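Local coordinates for carbohydrate kinase, FGGY (Novosphingobium aromaticivorans, PDB 3H6E), which probably acts as a kinase of the FGGY family, transferring phosphate to a carbohydrate, at residues Leu89-Leu94 with Trp134-Leu139; Gln226-Leu231 with Arg431-Gly436; Asp31-Pro36 with Leu58-Arg63. All coordinates share one frame; numbering follows the deposited sequence.

Interaction 1: residues Leu89-Leu94 with Trp134-Leu139; sequences LAFPPL and WWLDQL
Leu94 and Phe91, in the loop that follows strand 88-89, pack against Leu136 and Trp135 of helix 129-139, a loop-on-helix contact in the N-terminal half of an FGGY kinase of the actin-like ATPase fold. The contacts across the segments are apolar. Leu94 and Leu136 reach for each other tip to tip, with Leu94 CD1 3.8 Å from Leu136 CD2. Phe91 and Leu136 point at each other, Phe91 CZ lying 3.9 Å from Leu136 CD2. Both methyls of Leu136 thus face the two loop side chains, CD2 being the nearer. CG of Leu136 lies beside its backbone N (chi1 -76°), which directs the forked end at the loop. The other branch of Leu94 meets the indole obliquely at one atom, CD2 lying 4.1 Å from Trp135 CE3. Met144 of the following helix touches both Phe91 and Leu136.

Polar bonds serve each segment separately. Pro92 O accepts from Arg47 NE, while Asp137 makes a salt bridge with Arg197 and a hydrogen bond to Trp194. Within the helix, one turn on from Trp135, Leu139 CD1 sits 3.5 Å above the centre of the Trp135 ring.

Interaction 2: residues Gln226-Leu231 with Arg431-Gly436; sequences QVLAGL and RLIDPG
Leu231 holds CG between its backbone N and carbonyl carbon (chi1 44°), a conformation that carries CD2 out to Leu432, while Ile433 keeps CG1 beside its own N (chi1 -51°) and so brings this methylene to Leu228 although its CB does not point at the strand. Two apolar touches result. Leu231 CD2 lies 3.7 Å from Leu432 CD2, the two side chains running past each other in opposite senses. Leu228 and Ile433 cross nearly at right angles, with Leu228 CD2 4.0 Å from Ile433 CG1.

The partners come from distant parts of the chain: strand 226-232 belongs to the six-stranded sheet, and the short helix 430-433 follows strand 415-419 of the seven-stranded one, so the contact brings the chain back against the first sheet. Leu239 of helix 233-241 touches both Leu231 and Leu432, and Thr71 of strand 71-76 touches Leu228 and Ile433.

The turn after the helix is tied up internally. Arg431 takes Pro435 O side-on, with NE at 3.2 Å and NH2 at 2.8 Å from that oxygen, which lies in the guanidinium plane; NH2 uses an in-plane lone pair of the carbonyl. Arg431 NH1 also bonds to Leu239 O. A weak bond joins Gly436 N to Asp434 OD1.

With methyls and a methylene making the contacts, the pairing depends on apolar packing, screened from solvent on the strand side and less so at Ile433, while the directional bonds probably help to fix the turn that follows Leu432 and Ile433.

Interaction 3: residues Asp31-Pro36 with Leu58-Arg63; sequences DRQVRP and LDVLSR
Gln33 and Val60 lie alongside each other, running in opposite directions, and Arg63 crosses over the end of Gln33 at about a right angle. The aliphatic part of Gln33 does the packing: its CB and CG are both 3.6 Å from Val60 CG2. A bend at chi2 (-80°) then turns the amide away from the line of CB and CG, toward the arginine. There Gln33 OE1 stands over one face of the Arg63 guanidinium, 3.5 Å from Arg63 NH2, with the two planar groups inclined by 46°. The angle is too poor for a hydrogen bond, so the carbonyl and the cation are near neighbours whose attraction is probably only general electrostatics. Arg63 reaches this place with its chain extended from CG to NE, and Val60 CG2 lies at the edge of its guanidinium, in the plane. With an alanine here, Val60 CG2 would probably lose the packing that CG gives it, and the Arg63 guanidinium, without the carbonyl oxygen over its face, would be freer to turn.

Strand 29-36 is an edge strand of its sheet, bonded to strand 17-23 through Gln33 with Val20 and its neighbours. Helix 50-63 is also linked to it by a salt bridge from Arg35 to Asp52, and beyond the helix Leu58 touches Arg218 and Thr219 of helix 213-219.

Interactions 2 and 3 both reach the six-stranded sheet, 3 at its edge strand 29-36 and 2 at strand 226-232, farther across it; their nearest atoms are about 8 Å apart. Interaction 1 stands apart, its centre about 30 Å from that of interaction 2, and joins a loop to a helix. It is the most buried of the three and purely apolar. Interaction 2 is apolar too but only partly buried, with its side-chain hydrogen bonds made on the 431-436 side and not across, and it spans much the longest separation, 200 residues. Interaction 3, with the shortest separation in the chain, is also partly buried, from buried Val60 to exposed Arg63, and mixes aliphatic packing with an amide oxygen set over a guanidinium face.

Interaction 1: residues Leu89-Leu94 with Trp134-Leu139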
loop_
_atom_site.group_PDB
_atom_site.type_symbol
_atom_site.label_atom_id
_atom_site.label_comp_id
_atom_site.label_asym_id
_atom_site.label_seq_id
_atom_site.Cartn_x
_atom_site.Cartn_y
_atom_site.Cartn_z
ATOM N N LEU A 89 -8.477 -8.495 -24.006
ATOM C CA LEU A 89 -7.402 -7.593 -23.615
ATOM C C LEU A 89 -6.814 -6.873 -24.829
ATOM O O LEU A 89 -6.242 -7.499 -25.722
ATOM C CB LEU A 89 -6.303 -8.337 -22.862
ATOM C CG LEU A 89 -5.176 -7.407 -22.405
ATOM C CD1 LEU A 89 -5.691 -6.442 -21.336
ATOM C CD2 LEU A 89 -3.968 -8.191 -21.907
ATOM N N ALA A 90 -6.958 -5.554 -24.852
ATOM C CA ALA A 90 -6.479 -4.753 -25.968
ATOM C C ALA A 90 -4.959 -4.826 -26.103
ATOM O O ALA A 90 -4.424 -4.785 -27.211
ATOM C CB ALA A 90 -6.933 -3.314 -25.812
ATOM N N PHE A 91 -4.274 -4.942 -24.969
ATOM C CA PHE A 91 -2.816 -5.002 -24.933
ATOM C C PHE A 91 -2.346 -5.123 -23.485
ATOM O O PHE A 91 -3.102 -4.827 -22.559
ATOM C CB PHE A 91 -2.208 -3.751 -25.575
ATOM C CG PHE A 91 -2.759 -2.459 -25.031
ATOM C CD1 PHE A 91 -3.505 -1.613 -25.838
ATOM C CD2 PHE A 91 -2.538 -2.095 -23.711
ATOM C CE1 PHE A 91 -4.014 -0.427 -25.339
ATOM C CE2 PHE A 91 -3.045 -0.914 -23.206
ATOM C CZ PHE A 91 -3.784 -0.080 -24.020
ATOM N N PRO A 92 -1.096 -5.560 -23.280
ATOM C CA PRO A 92 -0.584 -5.577 -21.905
ATOM C C PRO A 92 -0.572 -4.167 -21.315
ATOM O O PRO A 92 -0.155 -3.227 -21.996
ATOM C CB PRO A 92 0.849 -6.097 -22.073
ATOM C CG PRO A 92 0.833 -6.845 -23.367
ATOM C CD PRO A 92 -0.120 -6.095 -24.244
ATOM N N PRO A 93 -1.040 -4.020 -20.067
ATOM C CA PRO A 93 -1.045 -2.723 -19.387
ATOM C C PRO A 93 0.366 -2.182 -19.222
ATOM O O PRO A 93 1.329 -2.947 -19.200
ATOM C CB PRO A 93 -1.645 -3.046 -18.017
ATOM C CG PRO A 93 -2.439 -4.286 -18.233
ATOM C CD PRO A 93 -1.662 -5.074 -19.246
ATOM N N LEU A 94 0.478 -0.865 -19.116
ATOM C CA LEU A 94 1.767 -0.220 -18.938
ATOM C C LEU A 94 2.327 -0.518 -17.554
ATOM O O LEU A 94 1.579 -0.620 -16.583
ATOM C CB LEU A 94 1.632 1.294 -19.115
ATOM C CG LEU A 94 1.405 1.860 -20.517
ATOM C CD1 LEU A 94 0.319 1.096 -21.258
ATOM C CD2 LEU A 94 1.063 3.346 -20.442
ATOM N N TRP A 134 -3.993 9.422 -20.198
ATOM C CA TRP A 134 -3.702 10.611 -20.993
ATOM C C TRP A 134 -2.812 10.259 -22.177
ATOM O O TRP A 134 -3.133 10.561 -23.325
ATOM C CB TRP A 134 -3.010 11.665 -20.129
ATOM C CG TRP A 134 -2.764 12.962 -20.835
ATOM C CD1 TRP A 134 -1.614 13.349 -21.465
ATOM C CD2 TRP A 134 -3.687 14.047 -20.980
ATOM N NE1 TRP A 134 -1.766 14.605 -21.991
ATOM C CE2 TRP A 134 -3.030 15.057 -21.711
ATOM C CE3 TRP A 134 -5.005 14.264 -20.566
ATOM C CZ2 TRP A 134 -3.648 16.267 -22.035
ATOM C CZ3 TRP A 134 -5.614 15.465 -20.886
ATOM C CH2 TRP A 134 -4.936 16.452 -21.613
ATOM N N TRP A 135 -1.689 9.617 -21.879
ATOM C CA TRP A 135 -0.736 9.204 -22.898
ATOM C C TRP A 135 -1.380 8.227 -23.870
ATOM O O TRP A 135 -1.377 8.450 -25.078
ATOM C CB TRP A 135 0.490 8.571 -22.240
ATOM C CG TRP A 135 1.649 8.396 -23.157
ATOM C CD1 TRP A 135 1.909 9.097 -24.300
ATOM C CD2 TRP A 135 2.737 7.479 -22.992
ATOM N NE1 TRP A 135 3.081 8.661 -24.866
ATOM C CE2 TRP A 135 3.612 7.671 -24.081
ATOM C CE3 TRP A 135 3.053 6.511 -22.034
ATOM C CZ2 TRP A 135 4.781 6.929 -24.239
ATOM C CZ3 TRP A 135 4.213 5.776 -22.192
ATOM C CH2 TRP A 135 5.063 5.988 -23.288
ATOM N N LEU A 136 -1.943 7.150 -23.334
ATOM C CA LEU A 136 -2.606 6.140 -24.154
ATOM C C LEU A 136 -3.601 6.737 -25.154
ATOM O O LEU A 136 -3.771 6.214 -26.252
ATOM C CB LEU A 136 -3.299 5.101 -23.269
ATOM C CG LEU A 136 -2.364 4.079 -22.622
ATOM C CD1 LEU A 136 -3.110 3.228 -21.610
ATOM C CD2 LEU A 136 -1.713 3.207 -23.687
ATOM N N ASP A 137 -4.258 7.825 -24.769
ATOM C CA ASP A 137 -5.206 8.488 -25.655
ATOM C C ASP A 137 -4.505 9.005 -26.909
ATOM O O ASP A 137 -5.138 9.194 -27.947
ATOM C CB ASP A 137 -5.932 9.630 -24.935
ATOM C CG ASP A 137 -7.212 9.173 -24.241
ATOM O OD1 ASP A 137 -7.683 8.050 -24.524
ATOM O OD2 ASP A 137 -7.757 9.941 -23.417
ATOM N N GLN A 138 -3.194 9.222 -26.807
ATOM C CA GLN A 138 -2.390 9.670 -27.942
ATOM C C GLN A 138 -1.890 8.504 -28.791
ATOM O O GLN A 138 -1.976 8.542 -30.018
ATOM C CB GLN A 138 -1.189 10.489 -27.470
ATOM C CG GLN A 138 -1.519 11.889 -26.996
ATOM C CD GLN A 138 -0.338 12.833 -27.138
ATOM O OE1 GLN A 138 -0.464 14.042 -26.936
ATOM N NE2 GLN A 138 0.821 12.284 -27.499
ATOM N N LEU A 139 -1.366 7.474 -28.132
ATOM C CA LEU A 139 -0.760 6.336 -28.820
ATOM C C LEU A 139 -1.795 5.415 -29.466
ATOM O O LEU A 139 -1.525 4.776 -30.483
ATOM C CB LEU A 139 0.098 5.525 -27.847
ATOM C CG LEU A 139 1.051 6.285 -26.924
ATOM C CD1 LEU A 139 1.527 5.381 -25.800
ATOM C CD2 LEU A 139 2.231 6.855 -27.701
#

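Interaction 2: residues Gln226-Leu231 with Arg431-Gly436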
loop_
_atom_site.group_PDB
_atom_site.type_symbol
_atom_site.label_atom_id
_atom_site.label_comp_id
_atom_site.label_asym_id
_atom_site.label_seq_id
_atom_site.Cartn_x
_atom_site.Cartn_y
_atom_site.Cartn_z
ATOM N N GLN A 226 -16.638 -19.477 -7.260
ATOM C CA GLN A 226 -17.043 -18.080 -7.353
ATOM C C GLN A 226 -15.849 -17.134 -7.272
ATOM O O GLN A 226 -14.996 -17.265 -6.397
ATOM C CB GLN A 226 -18.065 -17.739 -6.266
ATOM C CG GLN A 226 -19.365 -18.528 -6.365
ATOM C CD GLN A 226 -20.112 -18.279 -7.668
ATOM O OE1 GLN A 226 -20.909 -19.108 -8.107
ATOM N NE2 GLN A 226 -19.854 -17.138 -8.292
ATOM N N VAL A 227 -15.790 -16.183 -8.196
ATOM C CA VAL A 227 -14.732 -15.184 -8.182
ATOM C C VAL A 227 -15.245 -13.893 -7.558
ATOM O O VAL A 227 -16.353 -13.449 -7.854
ATOM C CB VAL A 227 -14.213 -14.894 -9.591
ATOM C CG1 VAL A 227 -13.016 -13.966 -9.522
ATOM C CG2 VAL A 227 -13.849 -16.191 -10.300
ATOM N N LEU A 228 -14.438 -13.300 -6.683
ATOM C CA LEU A 228 -14.797 -12.034 -6.055
ATOM C C LEU A 228 -14.173 -10.868 -6.807
ATOM O O LEU A 228 -13.228 -11.055 -7.573
ATOM C CB LEU A 228 -14.360 -12.018 -4.590
ATOM C CG LEU A 228 -15.401 -12.500 -3.574
ATOM C CD1 LEU A 228 -16.324 -13.549 -4.176
ATOM C CD2 LEU A 228 -14.725 -13.017 -2.305
ATOM N N ALA A 229 -14.711 -9.672 -6.597
ATOM C CA ALA A 229 -14.179 -8.476 -7.240
ATOM C C ALA A 229 -12.690 -8.342 -6.950
ATOM O O ALA A 229 -11.884 -8.142 -7.857
ATOM C CB ALA A 229 -14.927 -7.244 -6.773
ATOM N N GLY A 230 -12.327 -8.467 -5.680
ATOM C CA GLY A 230 -10.940 -8.344 -5.277
ATOM C C GLY A 230 -10.607 -6.917 -4.896
ATOM O O GLY A 230 -11.496 -6.064 -4.821
ATOM N N LEU A 231 -9.328 -6.646 -4.667
ATOM C CA LEU A 231 -8.918 -5.333 -4.189
ATOM C C LEU A 231 -7.458 -5.007 -4.462
ATOM O O LEU A 231 -6.720 -5.800 -5.044
ATOM C CB LEU A 231 -9.203 -5.202 -2.691
ATOM C CG LEU A 231 -8.839 -6.396 -1.803
ATOM C CD1 LEU A 231 -7.334 -6.588 -1.711
ATOM C CD2 LEU A 231 -9.437 -6.217 -0.418
ATOM N N ARG A 431 -10.742 -12.398 4.737
ATOM C CA ARG A 431 -11.711 -11.668 5.545
ATOM C C ARG A 431 -12.818 -11.053 4.693
ATOM O O ARG A 431 -13.787 -10.497 5.212
ATOM C CB ARG A 431 -11.007 -10.595 6.375
ATOM C CG ARG A 431 -9.953 -11.152 7.319
ATOM C CD ARG A 431 -9.876 -10.334 8.594
ATOM N NE ARG A 431 -11.207 -10.031 9.108
ATOM C CZ ARG A 431 -11.819 -8.862 8.944
ATOM N NH1 ARG A 431 -11.215 -7.881 8.286
ATOM N NH2 ARG A 431 -13.035 -8.668 9.438
ATOM N N LEU A 432 -12.668 -11.167 3.380
ATOM C CA LEU A 432 -13.676 -10.694 2.449
ATOM C C LEU A 432 -14.789 -11.741 2.354
ATOM O O LEU A 432 -15.949 -11.420 2.072
ATOM C CB LEU A 432 -13.034 -10.461 1.082
ATOM C CG LEU A 432 -13.293 -9.135 0.368
ATOM C CD1 LEU A 432 -13.531 -8.007 1.365
ATOM C CD2 LEU A 432 -12.128 -8.813 -0.559
ATOM N N ILE A 433 -14.418 -12.996 2.597
ATOM C CA ILE A 433 -15.369 -14.099 2.629
ATOM C C ILE A 433 -15.913 -14.272 4.039
ATOM O O ILE A 433 -17.114 -14.151 4.275
ATOM C CB ILE A 433 -14.701 -15.421 2.224
ATOM C CG1 ILE A 433 -13.940 -15.261 0.906
ATOM C CG2 ILE A 433 -15.740 -16.534 2.136
ATOM C CD1 ILE A 433 -13.085 -16.460 0.553
ATOM N N ASP A 434 -15.011 -14.564 4.972
ATOM C CA ASP A 434 -15.368 -14.736 6.374
ATOM C C ASP A 434 -14.745 -13.638 7.238
ATOM O O ASP A 434 -13.614 -13.772 7.700
ATOM C CB ASP A 434 -14.930 -16.121 6.865
ATOM C CG ASP A 434 -15.243 -16.351 8.334
ATOM O OD1 ASP A 434 -15.870 -15.470 8.962
ATOM O OD2 ASP A 434 -14.858 -17.418 8.860
ATOM N N PRO A 435 -15.488 -12.543 7.452
ATOM C CA PRO A 435 -15.035 -11.431 8.294
ATOM C C PRO A 435 -14.688 -11.863 9.722
ATOM O O PRO A 435 -13.850 -11.225 10.357
ATOM C CB PRO A 435 -16.242 -10.485 8.305
ATOM C CG PRO A 435 -16.961 -10.781 7.034
ATOM C CD PRO A 435 -16.790 -12.262 6.821
ATOM N N GLY A 436 -15.320 -12.924 10.216
ATOM C CA GLY A 436 -15.051 -13.413 11.558
ATOM C C GLY A 436 -13.654 -13.987 11.708
ATOM O O GLY A 436 -13.170 -14.202 12.818
#

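Interaction 3: residues Asp31-Pro36 with Leu58-Arg63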
loop_
_atom_site.group_PDB
_atom_site.type_symbol
_atom_site.label_atom_id
_atom_site.label_comp_id
_atom_site.label_asym_id
_atom_site.label_seq_id
_atom_site.Cartn_x
_atom_site.Cartn_y
_atom_site.Cartn_z
ATOM N N ASP A 31 -0.857 -23.940 1.006
ATOM C CA ASP A 31 0.173 -23.932 -0.025
ATOM C C ASP A 31 0.344 -22.536 -0.615
ATOM O O ASP A 31 -0.565 -21.706 -0.557
ATOM C CB ASP A 31 -0.177 -24.927 -1.136
ATOM C CG ASP A 31 1.006 -25.242 -2.031
ATOM O OD1 ASP A 31 2.095 -25.520 -1.490
ATOM O OD2 ASP A 31 0.846 -25.219 -3.270
ATOM N N ARG A 32 1.517 -22.287 -1.183
ATOM C CA ARG A 32 1.812 -21.006 -1.804
ATOM C C ARG A 32 2.771 -21.196 -2.971
ATOM O O ARG A 32 3.746 -21.940 -2.874
ATOM C CB ARG A 32 2.405 -20.041 -0.776
ATOM C CG ARG A 32 2.878 -18.710 -1.344
ATOM C CD ARG A 32 3.038 -17.681 -0.233
ATOM N NE ARG A 32 4.061 -16.688 -0.531
ATOM C CZ ARG A 32 5.323 -16.786 -0.123
ATOM N NH1 ARG A 32 5.705 -17.833 0.597
ATOM N NH2 ARG A 32 6.202 -15.842 -0.432
ATOM N N GLN A 33 2.476 -20.526 -4.077
ATOM C CA GLN A 33 3.328 -20.568 -5.256
ATOM C C GLN A 33 3.684 -19.143 -5.664
ATOM O O GLN A 33 2.803 -18.310 -5.871
ATOM C CB GLN A 33 2.620 -21.293 -6.401
ATOM C CG GLN A 33 2.475 -22.793 -6.186
ATOM C CD GLN A 33 3.750 -23.550 -6.513
ATOM O OE1 GLN A 33 4.269 -23.462 -7.629
ATOM N NE2 GLN A 33 4.261 -24.303 -5.540
ATOM N N VAL A 34 4.980 -18.864 -5.767
ATOM C CA VAL A 34 5.434 -17.518 -6.088
ATOM C C VAL A 34 6.237 -17.480 -7.386
ATOM O O VAL A 34 6.502 -18.515 -7.998
ATOM C CB VAL A 34 6.274 -16.922 -4.952
ATOM C CG1 VAL A 34 5.645 -17.260 -3.609
ATOM C CG2 VAL A 34 7.704 -17.436 -5.025
ATOM N N ARG A 35 6.628 -16.275 -7.788
ATOM C CA ARG A 35 7.260 -16.057 -9.080
ATOM C C ARG A 35 7.451 -14.565 -9.317
ATOM O O ARG A 35 6.477 -13.817 -9.396
ATOM C CB ARG A 35 6.376 -16.633 -10.182
ATOM C CG ARG A 35 6.779 -16.239 -11.583
ATOM C CD ARG A 35 5.551 -16.108 -12.459
ATOM N NE ARG A 35 5.833 -16.455 -13.845
ATOM C CZ ARG A 35 5.127 -16.020 -14.882
ATOM N NH1 ARG A 35 4.098 -15.203 -14.692
ATOM N NH2 ARG A 35 5.456 -16.395 -16.109
ATOM N N PRO A 36 8.710 -14.124 -9.437
ATOM C CA PRO A 36 8.977 -12.702 -9.677
ATOM C C PRO A 36 8.248 -12.222 -10.924
ATOM O O PRO A 36 8.004 -13.017 -11.832
ATOM C CB PRO A 36 10.492 -12.659 -9.901
ATOM C CG PRO A 36 11.015 -13.887 -9.231
ATOM C CD PRO A 36 9.946 -14.925 -9.400
ATOM N N LEU A 58 -2.660 -20.308 -14.602
ATOM C CA LEU A 58 -3.548 -21.391 -15.013
ATOM C C LEU A 58 -2.878 -22.734 -14.742
ATOM O O LEU A 58 -3.551 -23.745 -14.543
ATOM C CB LEU A 58 -3.948 -21.266 -16.485
ATOM C CG LEU A 58 -5.186 -20.407 -16.746
ATOM C CD1 LEU A 58 -5.584 -20.452 -18.212
ATOM C CD2 LEU A 58 -6.346 -20.848 -15.862
ATOM N N ASP A 59 -1.547 -22.730 -14.732
ATOM C CA ASP A 59 -0.768 -23.899 -14.333
ATOM C C ASP A 59 -0.983 -24.178 -12.856
ATOM O O ASP A 59 -1.506 -25.224 -12.476
ATOM C CB ASP A 59 0.724 -23.665 -14.575
ATOM C CG ASP A 59 1.078 -23.602 -16.044
ATOM O OD1 ASP A 59 0.266 -24.075 -16.869
ATOM O OD2 ASP A 59 2.169 -23.084 -16.372
ATOM N N VAL A 60 -0.567 -23.230 -12.025
ATOM C CA VAL A 60 -0.634 -23.387 -10.578
ATOM C C VAL A 60 -2.058 -23.654 -10.095
ATOM O O VAL A 60 -2.262 -24.390 -9.129
ATOM C CB VAL A 60 -0.033 -22.162 -9.851
ATOM C CG1 VAL A 60 -0.586 -20.879 -10.431
ATOM C CG2 VAL A 60 -0.291 -22.238 -8.355
ATOM N N LEU A 61 -3.039 -23.064 -10.771
ATOM C CA LEU A 61 -4.439 -23.315 -10.441
ATOM C C LEU A 61 -4.800 -24.777 -10.680
ATOM O O LEU A 61 -5.600 -25.357 -9.944
ATOM C CB LEU A 61 -5.371 -22.408 -11.249
ATOM C CG LEU A 61 -5.608 -20.995 -10.713
ATOM C CD1 LEU A 61 -6.728 -20.336 -11.486
ATOM C CD2 LEU A 61 -5.935 -21.024 -9.235
ATOM N N SER A 62 -4.207 -25.366 -11.715
ATOM C CA SER A 62 -4.437 -26.771 -12.028
ATOM C C SER A 62 -4.012 -27.660 -10.867
ATOM O O SER A 62 -4.604 -28.711 -10.627
ATOM C CB SER A 62 -3.683 -27.172 -13.299
ATOM O OG SER A 62 -4.227 -26.539 -14.446
ATOM N N ARG A 63 -2.986 -27.223 -10.143
ATOM C CA ARG A 63 -2.427 -28.006 -9.045
ATOM C C ARG A 63 -3.413 -28.232 -7.899
ATOM O O ARG A 63 -3.310 -29.220 -7.173
ATOM C CB ARG A 63 -1.147 -27.352 -8.519
ATOM C CG ARG A 63 -0.063 -27.190 -9.574
ATOM C CD ARG A 63 1.293 -26.897 -8.949
ATOM N NE ARG A 63 2.339 -26.777 -9.961
ATOM C CZ ARG A 63 2.707 -25.630 -10.524
ATOM N NH1 ARG A 63 3.666 -25.613 -11.439
ATOM N NH2 ARG A 63 2.119 -24.496 -10.170
#